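Local coordinates for putative Zn-dependent Alcohol Dehydrogenase (Rhodobacter sphaeroides, PDB 3IV6), which binds S-adenosylmethionine and has a methyltransferase-like Rossmann fold, although it is named an alcohol dehydrogenase and its reaction is not established, at residues F39-I43 and F113-D117; V144-L150 and N250-F256; D154-K158 and L189-V194. All coordinates share one frame; numbering follows the deposited sequence.

Interaction 1 of 3, residues F39-I43 and F113-D117; sequences FLENI and FVLND. With SAM (S-adenosylmethionine), chain E.
Ile43 lays CG1 over the middle of the Phe113 ring, 3.7 Å from the ring centroid and 10° off its normal, a CH-pi contact. Its CD1 continues across the same face to 3.8 Å from Phe113 CG, the two side chains sliding past each other in opposite directions. Replacing Phe113 by an alanine would probably leave CG1 and CD1 of Ile43 without the flat surface they rest on and open a gap beneath the loop. That loop, between helix 33-39 and strand 48-52, folds back as a type II beta turn, closed by Ile43 N bonding to Leu40 O. Strand 113-117 belongs to the parallel part of a Rossmann-like sheet whose strand order, 3-2-1-4-5-7-6, is that of class I methyltransferases, and its C-terminal end reaches the S-adenosylmethionine pocket. Leu115 fills the middle of the contact: CD1 meets Leu40 CD2 at 3.8 Å, the two leucines crossing at about a right angle, while CD2 packs against the backbone Phe39 O. Farther along, the Phe39 ring runs past the strand, CE2 lying 3.5 Å from Asn116 O and CZ 3.9 Å from Asp117 CB. Asp117 crosses this ring with its carboxylate plane turned 71° from it. With CG anti to the backbone N (chi1 -178°), the carboxylate places OD2 2.9 Å from SAM OXT, while OD1 has its hydrogen-bond partner outside, in Ser147.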
# COMPACT_ATOMS: atom_id res chain seq x y z
N PHE A 39 -3.84 13.62 4.54
CA PHE A 39 -4.55 12.66 3.68
C PHE A 39 -6.00 13.10 3.50
O PHE A 39 -6.67 12.70 2.56
CB PHE A 39 -4.51 11.24 4.31
CG PHE A 39 -3.46 10.33 3.71
CD1 PHE A 39 -2.31 10.02 4.41
CD2 PHE A 39 -3.61 9.83 2.42
CE1 PHE A 39 -1.35 9.20 3.85
CE2 PHE A 39 -2.65 9.01 1.85
CZ PHE A 39 -1.51 8.70 2.56
N LEU A 40 -6.46 13.94 4.40
CA LEU A 40 -7.88 14.19 4.54
C LEU A 40 -8.26 15.64 4.28
O LEU A 40 -9.42 16.00 4.41
CB LEU A 40 -8.34 13.79 5.96
CG LEU A 40 -8.41 12.30 6.27
CD1 LEU A 40 -8.84 12.11 7.73
CD2 LEU A 40 -9.36 11.65 5.34
N GLU A 41 -7.29 16.46 3.92
CA GLU A 41 -7.57 17.87 3.72
C GLU A 41 -8.57 18.13 2.62
O GLU A 41 -8.49 17.54 1.56
CB GLU A 41 -6.30 18.62 3.38
CG GLU A 41 -5.29 18.62 4.49
CD GLU A 41 -4.01 19.30 4.06
OE1 GLU A 41 -3.91 19.71 2.88
OE2 GLU A 41 -3.11 19.42 4.91
N ASN A 42 -9.50 19.04 2.86
CA ASN A 42 -10.49 19.42 1.86
C ASN A 42 -11.48 18.32 1.64
O ASN A 42 -12.29 18.42 0.72
CB ASN A 42 -9.83 19.75 0.53
CG ASN A 42 -8.90 20.92 0.61
OD1 ASN A 42 -8.82 21.59 1.65
ND2 ASN A 42 -8.17 21.18 -0.47
N ILE A 43 -11.39 17.26 2.44
CA ILE A 43 -12.44 16.25 2.48
C ILE A 43 -13.44 16.60 3.58
O ILE A 43 -13.07 16.87 4.73
CB ILE A 43 -11.91 14.85 2.70
CG1 ILE A 43 -10.91 14.49 1.62
CG2 ILE A 43 -13.07 13.86 2.77
CD1 ILE A 43 -10.30 13.13 1.82
N PHE A 113 -12.98 10.37 -3.30
CA PHE A 113 -11.58 10.20 -2.94
C PHE A 113 -11.17 8.75 -2.75
O PHE A 113 -11.90 7.95 -2.16
CB PHE A 113 -11.25 10.97 -1.67
CG PHE A 113 -11.42 12.45 -1.80
CD1 PHE A 113 -10.38 13.23 -2.29
CD2 PHE A 113 -12.61 13.06 -1.44
CE1 PHE A 113 -10.54 14.59 -2.41
CE2 PHE A 113 -12.77 14.41 -1.56
CZ PHE A 113 -11.74 15.19 -2.04
N VAL A 114 -9.99 8.41 -3.26
CA VAL A 114 -9.39 7.12 -2.93
C VAL A 114 -8.07 7.42 -2.25
O VAL A 114 -7.19 8.09 -2.80
CB VAL A 114 -9.15 6.25 -4.18
CG1 VAL A 114 -8.04 5.20 -3.93
CG2 VAL A 114 -10.45 5.58 -4.63
N LEU A 115 -7.95 6.96 -1.01
CA LEU A 115 -6.72 7.11 -0.24
C LEU A 115 -5.97 5.77 -0.02
O LEU A 115 -6.58 4.71 0.16
CB LEU A 115 -7.02 7.76 1.12
CG LEU A 115 -8.14 8.79 1.14
CD1 LEU A 115 -8.45 9.18 2.56
CD2 LEU A 115 -7.83 10.00 0.28
N ASN A 116 -4.64 5.81 -0.09
CA ASN A 116 -3.83 4.73 0.49
C ASN A 116 -2.44 5.17 0.89
O ASN A 116 -1.84 6.05 0.25
CB ASN A 116 -3.79 3.51 -0.44
CG ASN A 116 -3.38 3.86 -1.87
OD1 ASN A 116 -4.24 4.07 -2.73
ND2 ASN A 116 -2.08 3.87 -2.14
N ASP A 117 -1.94 4.59 1.98
CA ASP A 117 -0.62 4.92 2.51
C ASP A 117 0.41 3.83 2.27
O ASP A 117 0.40 2.82 2.96
CB ASP A 117 -0.68 5.21 4.00
CG ASP A 117 0.68 5.62 4.58
OD1 ASP A 117 1.46 6.34 3.90
OD2 ASP A 117 0.97 5.25 5.74
N SAM E . 0.02 -1.08 5.91
CA SAM E . 0.72 0.18 5.78
C SAM E . -0.10 1.32 6.33
O SAM E . -1.24 1.18 6.81
OXT SAM E . 0.43 2.41 6.30
CB SAM E . 1.17 0.42 4.34
CG SAM E . 1.05 -0.78 3.39
SD SAM E . -0.60 -1.12 2.69
CE SAM E . -1.68 0.07 3.53
C5' SAM E . -1.01 -2.77 3.34
C4' SAM E . -2.48 -3.16 3.46
O4' SAM E . -3.06 -3.22 2.17
C3' SAM E . -2.68 -4.54 4.06
O3' SAM E . -3.84 -4.48 4.85
C2' SAM E . -2.98 -5.44 2.87
O2' SAM E . -3.90 -6.46 3.20
C1' SAM E . -3.61 -4.48 1.87
N9 SAM E . -3.26 -4.84 0.49
C8 SAM E . -2.00 -5.14 0.02
N7 SAM E . -2.09 -5.45 -1.30
C5 SAM E . -3.39 -5.34 -1.70
C6 SAM E . -4.03 -5.54 -2.94
N6 SAM E . -3.37 -5.91 -4.04
N1 SAM E . -5.39 -5.37 -3.01
C2 SAM E . -6.09 -5.03 -1.86
N3 SAM E . -5.48 -4.82 -0.65
C4 SAM E . -4.14 -4.98 -0.57

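Interaction 2 of 3, residues V144-L150 and N250-F256; sequences VRASVKL and NTMLYQF
The Phe256 ring takes Val144 CB over the centre of one face, 3.9 Å from its centroid, and Ala146 CB at its edge, 4.1 Å from CE2. Its CG sits between the backbone N and the carbonyl carbon (chi1 60°), which turns the ring across to the neighbouring strand, over Val144. The Tyr254 ring receives Ala146 O at its edge, in plane and 3.4 Å from CD2, with Val148 CG2 packing obliquely near CE2. Among the side chains of the other sheet face, the Arg145 guanidinium and the Gln255 amide lie side by side, their planes 19° apart; Arg145 NE gives a weak hydrogen bond to Gln255 OE1 (3.1 Å). Stronger partners lie outside: Arg145 NH2 binds Phe39 O and Glu41 O, and Gln255 NE2 binds Glu240. The strands run antiparallel at 158°. Paired N-H...O bonds link Val144 with Phe256, Ala146 with Tyr254 and Val148 with Met252, a selenomethionine; Arg145 with Gln255, Ser147 with Leu253 and Lys149 with Thr251 are the non-hydrogen-bonded pairs. At the end of the ladder Leu150 N bonds to Asn250 O, and Leu150 O is gripped from opposite faces of its plane by Lys149 NZ at 3.0 Å and Asn250 ND2 at 3.3 Å. The pair joins the parallel strands to the antiparallel end of a methyltransferase-type sheet: strand 113-117 flanks one side, strand 237-244 the other, while helices 125-139 and 219-226 pack on the face carrying Val144, Tyr254 and Phe256.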
# COMPACT_ATOMS: atom_id res chain seq x y z
N VAL A 144 -7.31 10.82 -6.33
CA VAL A 144 -6.61 9.71 -5.68
C VAL A 144 -5.46 10.33 -4.93
O VAL A 144 -4.72 11.15 -5.48
CB VAL A 144 -6.05 8.71 -6.71
CG1 VAL A 144 -5.14 7.56 -6.05
CG2 VAL A 144 -7.20 8.13 -7.51
N ARG A 145 -5.33 9.96 -3.65
CA ARG A 145 -4.17 10.36 -2.87
C ARG A 145 -3.43 9.11 -2.43
O ARG A 145 -3.95 8.26 -1.68
CB ARG A 145 -4.60 11.22 -1.69
CG ARG A 145 -5.29 12.54 -2.11
CD ARG A 145 -5.76 13.30 -0.92
NE ARG A 145 -6.25 14.61 -1.31
CZ ARG A 145 -6.85 15.49 -0.50
NH1 ARG A 145 -7.25 16.67 -0.99
NH2 ARG A 145 -7.04 15.21 0.79
N ALA A 146 -2.23 8.97 -2.95
CA ALA A 146 -1.43 7.75 -2.70
C ALA A 146 0.01 8.09 -2.28
O ALA A 146 0.74 8.70 -3.04
CB ALA A 146 -1.43 6.84 -3.94
N SER A 147 0.40 7.71 -1.08
CA SER A 147 1.76 8.02 -0.65
C SER A 147 2.67 6.85 -1.00
O SER A 147 2.23 5.72 -0.99
CB SER A 147 1.77 8.21 0.82
OG SER A 147 1.46 6.96 1.40
N VAL A 148 3.93 7.13 -1.31
CA VAL A 148 4.87 6.09 -1.63
C VAL A 148 6.17 6.31 -0.89
O VAL A 148 6.69 7.40 -0.90
CB VAL A 148 5.19 6.09 -3.10
CG1 VAL A 148 6.02 4.83 -3.45
CG2 VAL A 148 3.89 6.12 -3.91
N LYS A 149 6.69 5.29 -0.22
CA LYS A 149 8.00 5.38 0.41
C LYS A 149 9.09 5.31 -0.66
O LYS A 149 9.04 4.42 -1.47
CB LYS A 149 8.21 4.25 1.42
CG LYS A 149 9.06 4.66 2.57
CD LYS A 149 10.04 3.59 2.99
CE LYS A 149 11.27 3.63 2.10
NZ LYS A 149 12.08 4.85 2.36
N LEU A 150 10.07 6.21 -0.64
CA LEU A 150 11.02 6.31 -1.74
C LEU A 150 12.43 5.89 -1.35
O LEU A 150 12.88 6.11 -0.23
CB LEU A 150 11.04 7.70 -2.34
CG LEU A 150 9.71 8.35 -2.78
CD1 LEU A 150 9.93 9.83 -3.02
CD2 LEU A 150 9.12 7.71 -4.04
N ASN A 250 11.13 9.53 4.20
CA ASN A 250 11.29 9.91 2.80
C ASN A 250 10.07 9.52 1.96
O ASN A 250 10.20 8.89 0.92
CB ASN A 250 12.55 9.28 2.21
CG ASN A 250 13.08 10.04 1.02
OD1 ASN A 250 13.11 11.27 1.02
ND2 ASN A 250 13.50 9.32 -0.01
N THR A 251 8.89 9.91 2.43
CA THR A 251 7.64 9.42 1.86
C THR A 251 6.87 10.53 1.17
O THR A 251 6.42 11.48 1.81
CB THR A 251 6.74 8.79 2.95
OG1 THR A 251 7.24 7.48 3.28
CG2 THR A 251 5.31 8.67 2.45
N MSE A 252 6.72 10.41 -0.15
CA MSE A 252 6.01 11.41 -0.94
C MSE A 252 4.55 11.03 -1.14
O MSE A 252 4.24 9.89 -1.51
CB MSE A 252 6.70 11.60 -2.29
CG MSE A 252 6.12 12.74 -3.12
SE MSE A 252 7.21 14.36 -3.05
CE MSE A 252 8.92 13.59 -3.58
N LEU A 253 3.66 11.98 -0.89
CA LEU A 253 2.24 11.78 -1.16
C LEU A 253 1.83 12.40 -2.49
O LEU A 253 2.15 13.56 -2.77
CB LEU A 253 1.39 12.37 -0.03
CG LEU A 253 -0.11 12.46 -0.28
CD1 LEU A 253 -0.67 11.10 -0.69
CD2 LEU A 253 -0.84 12.98 0.95
N TYR A 254 1.13 11.63 -3.31
CA TYR A 254 0.84 12.03 -4.69
C TYR A 254 -0.63 12.09 -4.88
O TYR A 254 -1.32 11.10 -4.61
CB TYR A 254 1.34 11.00 -5.71
CG TYR A 254 2.81 10.82 -5.68
CD1 TYR A 254 3.61 11.44 -6.63
CD2 TYR A 254 3.41 10.07 -4.68
CE1 TYR A 254 4.98 11.29 -6.61
CE2 TYR A 254 4.81 9.91 -4.64
CZ TYR A 254 5.59 10.54 -5.62
OH TYR A 254 6.96 10.43 -5.61
N GLN A 255 -1.10 13.24 -5.37
CA GLN A 255 -2.52 13.47 -5.64
C GLN A 255 -2.68 13.56 -7.14
O GLN A 255 -2.03 14.35 -7.81
CB GLN A 255 -2.98 14.75 -4.94
CG GLN A 255 -4.36 15.24 -5.37
CD GLN A 255 -4.85 16.39 -4.51
OE1 GLN A 255 -4.69 16.37 -3.29
NE2 GLN A 255 -5.43 17.41 -5.14
N PHE A 256 -3.53 12.69 -7.68
CA PHE A 256 -3.71 12.61 -9.13
C PHE A 256 -5.14 12.23 -9.53
O PHE A 256 -5.96 11.78 -8.72
CB PHE A 256 -2.68 11.66 -9.77
CG PHE A 256 -2.73 10.21 -9.28
CD1 PHE A 256 -3.39 9.22 -10.02
CD2 PHE A 256 -2.11 9.81 -8.09
CE1 PHE A 256 -3.43 7.86 -9.61
CE2 PHE A 256 -2.16 8.45 -7.68
CZ PHE A 256 -2.80 7.50 -8.44

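Interaction 3 of 3, residues D154-K158 and L189-V194; sequences DIDLK and LDRALV
Ile155 and Lys158, in the first turns of helix 154-164, pack against Ala192 and its neighbours where helix 187-192 ends. Here the start of one helix packs on the C-terminal end of another, in the largely helical region, with a small antiparallel sheet, inserted between strands 143-149 and 237-244 of the Rossmann-like sheet, away from the S-adenosylmethionine site.

The packing across the contact is apolar, and Ile155 is at its centre. With CG1 anti to the backbone N (chi1 -177°), its chain reaches along the second segment: CG1 packs on Ala192 CB, and CD1 meets Leu193 CD2 at 4.1 Å and Leu189 CD1 at 4.2 Å. Ile155 and Leu193 lie side by side and point the same way, their methyl ends meeting alongside. Ile155 CB rests 4.3 Å from Val194 CG2. Tyr208 of helix 201-210 touches both Ile155 and Leu193, closing this apolar cluster from the side of a third helix. Lys158 CB lies 3.4 Å from Ala192 CB, the backbones being near each other at this small residue.

No hydrogen bond crosses between the segments; their polar groups bond within a segment or elsewhere. Leu193 is the first residue to leave helical geometry; just before it, Ala192 N bonds to Leu189 O at 2.9 Å, and Leu193 N makes a weak bond to the same oxygen. The Lys158 chain kinks in its middle and leads its ammonium away from the contact to Tyr162 OH.

The carbonyl of Ala192 meets carbon from two residues of the facing helix, its O 3.7 Å from Ile155 CG1 and 3.8 Å from Lys158 CG.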
# COMPACT_ATOMS: atom_id res chain seq x y z
N ASP A 154 15.46 0.12 5.20
CA ASP A 154 16.64 -0.25 5.97
C ASP A 154 17.00 -1.70 5.69
O ASP A 154 18.16 -2.03 5.42
CB ASP A 154 16.41 -0.04 7.47
CG ASP A 154 16.32 1.45 7.86
OD1 ASP A 154 15.79 1.72 8.96
OD2 ASP A 154 16.76 2.35 7.07
N ILE A 155 16.00 -2.56 5.71
CA ILE A 155 16.22 -3.95 5.36
C ILE A 155 16.83 -4.13 3.97
O ILE A 155 17.46 -5.15 3.70
CB ILE A 155 14.95 -4.80 5.43
CG1 ILE A 155 15.33 -6.25 5.12
CG2 ILE A 155 13.95 -4.32 4.41
CD1 ILE A 155 14.24 -7.28 5.33
N ASP A 156 16.65 -3.17 3.09
CA ASP A 156 17.15 -3.36 1.74
C ASP A 156 18.66 -3.29 1.81
O ASP A 156 19.36 -4.10 1.20
CB ASP A 156 16.62 -2.30 0.76
CG ASP A 156 15.13 -2.48 0.43
OD1 ASP A 156 14.60 -3.57 0.73
OD2 ASP A 156 14.50 -1.53 -0.14
N LEU A 157 19.14 -2.31 2.57
CA LEU A 157 20.57 -2.12 2.79
C LEU A 157 21.26 -3.41 3.40
O LEU A 157 22.33 -3.82 2.96
CB LEU A 157 20.80 -0.84 3.61
CG LEU A 157 20.28 0.51 3.06
CD1 LEU A 157 20.42 1.68 4.06
CD2 LEU A 157 20.94 0.89 1.73
N LYS A 158 20.64 -4.05 4.38
CA LYS A 158 21.17 -5.32 4.82
C LYS A 158 21.07 -6.37 3.70
O LYS A 158 21.96 -7.20 3.55
CB LYS A 158 20.44 -5.82 6.07
CG LYS A 158 20.41 -4.81 7.22
CD LYS A 158 21.48 -5.05 8.28
CE LYS A 158 22.87 -4.67 7.77
NZ LYS A 158 23.90 -4.82 8.84
N LEU A 189 17.76 -13.39 3.96
CA LEU A 189 16.59 -12.72 4.53
C LEU A 189 16.64 -12.72 6.05
O LEU A 189 16.57 -11.66 6.68
CB LEU A 189 15.30 -13.39 4.04
CG LEU A 189 14.00 -12.63 4.31
CD1 LEU A 189 14.08 -11.22 3.75
CD2 LEU A 189 12.81 -13.38 3.73
N ASP A 190 16.76 -13.91 6.64
CA ASP A 190 16.85 -14.04 8.08
C ASP A 190 17.84 -13.04 8.67
O ASP A 190 17.57 -12.41 9.69
CB ASP A 190 17.24 -15.47 8.47
CG ASP A 190 16.31 -16.51 7.88
OD1 ASP A 190 15.85 -16.32 6.74
OD2 ASP A 190 16.03 -17.51 8.57
N ARG A 191 19.00 -12.92 8.03
CA ARG A 191 20.10 -12.14 8.58
C ARG A 191 19.82 -10.65 8.50
O ARG A 191 20.39 -9.86 9.26
CB ARG A 191 21.40 -12.48 7.85
CG ARG A 191 22.66 -12.00 8.56
CD ARG A 191 23.83 -12.94 8.33
NE ARG A 191 24.94 -12.27 7.66
CZ ARG A 191 25.33 -12.53 6.41
NH1 ARG A 191 24.70 -13.45 5.70
NH2 ARG A 191 26.35 -11.87 5.89
N ALA A 192 18.94 -10.26 7.59
CA ALA A 192 18.77 -8.86 7.23
C ALA A 192 17.57 -8.25 7.96
O ALA A 192 17.43 -7.03 8.03
CB ALA A 192 18.61 -8.71 5.73
N LEU A 193 16.71 -9.12 8.50
CA LEU A 193 15.49 -8.67 9.15
C LEU A 193 15.77 -7.57 10.17
O LEU A 193 16.70 -7.69 10.97
CB LEU A 193 14.78 -9.85 9.83
CG LEU A 193 13.93 -10.74 8.92
CD1 LEU A 193 13.30 -11.87 9.72
CD2 LEU A 193 12.88 -9.93 8.20
N VAL A 194 14.97 -6.51 10.14
CA VAL A 194 15.10 -5.42 11.09
C VAL A 194 13.83 -5.27 11.92
O VAL A 194 12.79 -5.83 11.59
CB VAL A 194 15.41 -4.09 10.39
CG1 VAL A 194 16.70 -4.20 9.59
CG2 VAL A 194 14.25 -3.67 9.50

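In the fold
Interactions 1 and 2 are joined through the main sheet, where strands 113-117 and 143-149 are neighbours; the centres of the two interactions lie about 11 Å apart. The hydrogen bond between Asp117 OD1 and Ser147 OG, 2.6 Å long, makes Ser147 a second-shell partner of the pocket that holds S-adenosylmethionine; Val114 O and Arg145 N, 2.8 Å apart, probably continue the sheet bonding. Interaction 3 is nested in the chain loop closed by interaction 2, both its segments lying between residues 150 and 250. The two adjoin in sequence without otherwise touching, their centres about 24 Å apart. Interactions 1 and 3 lie on opposite sides of the chain's centre, and the Ile155 side chain is about 13 Å from the bound S-adenosylmethionine.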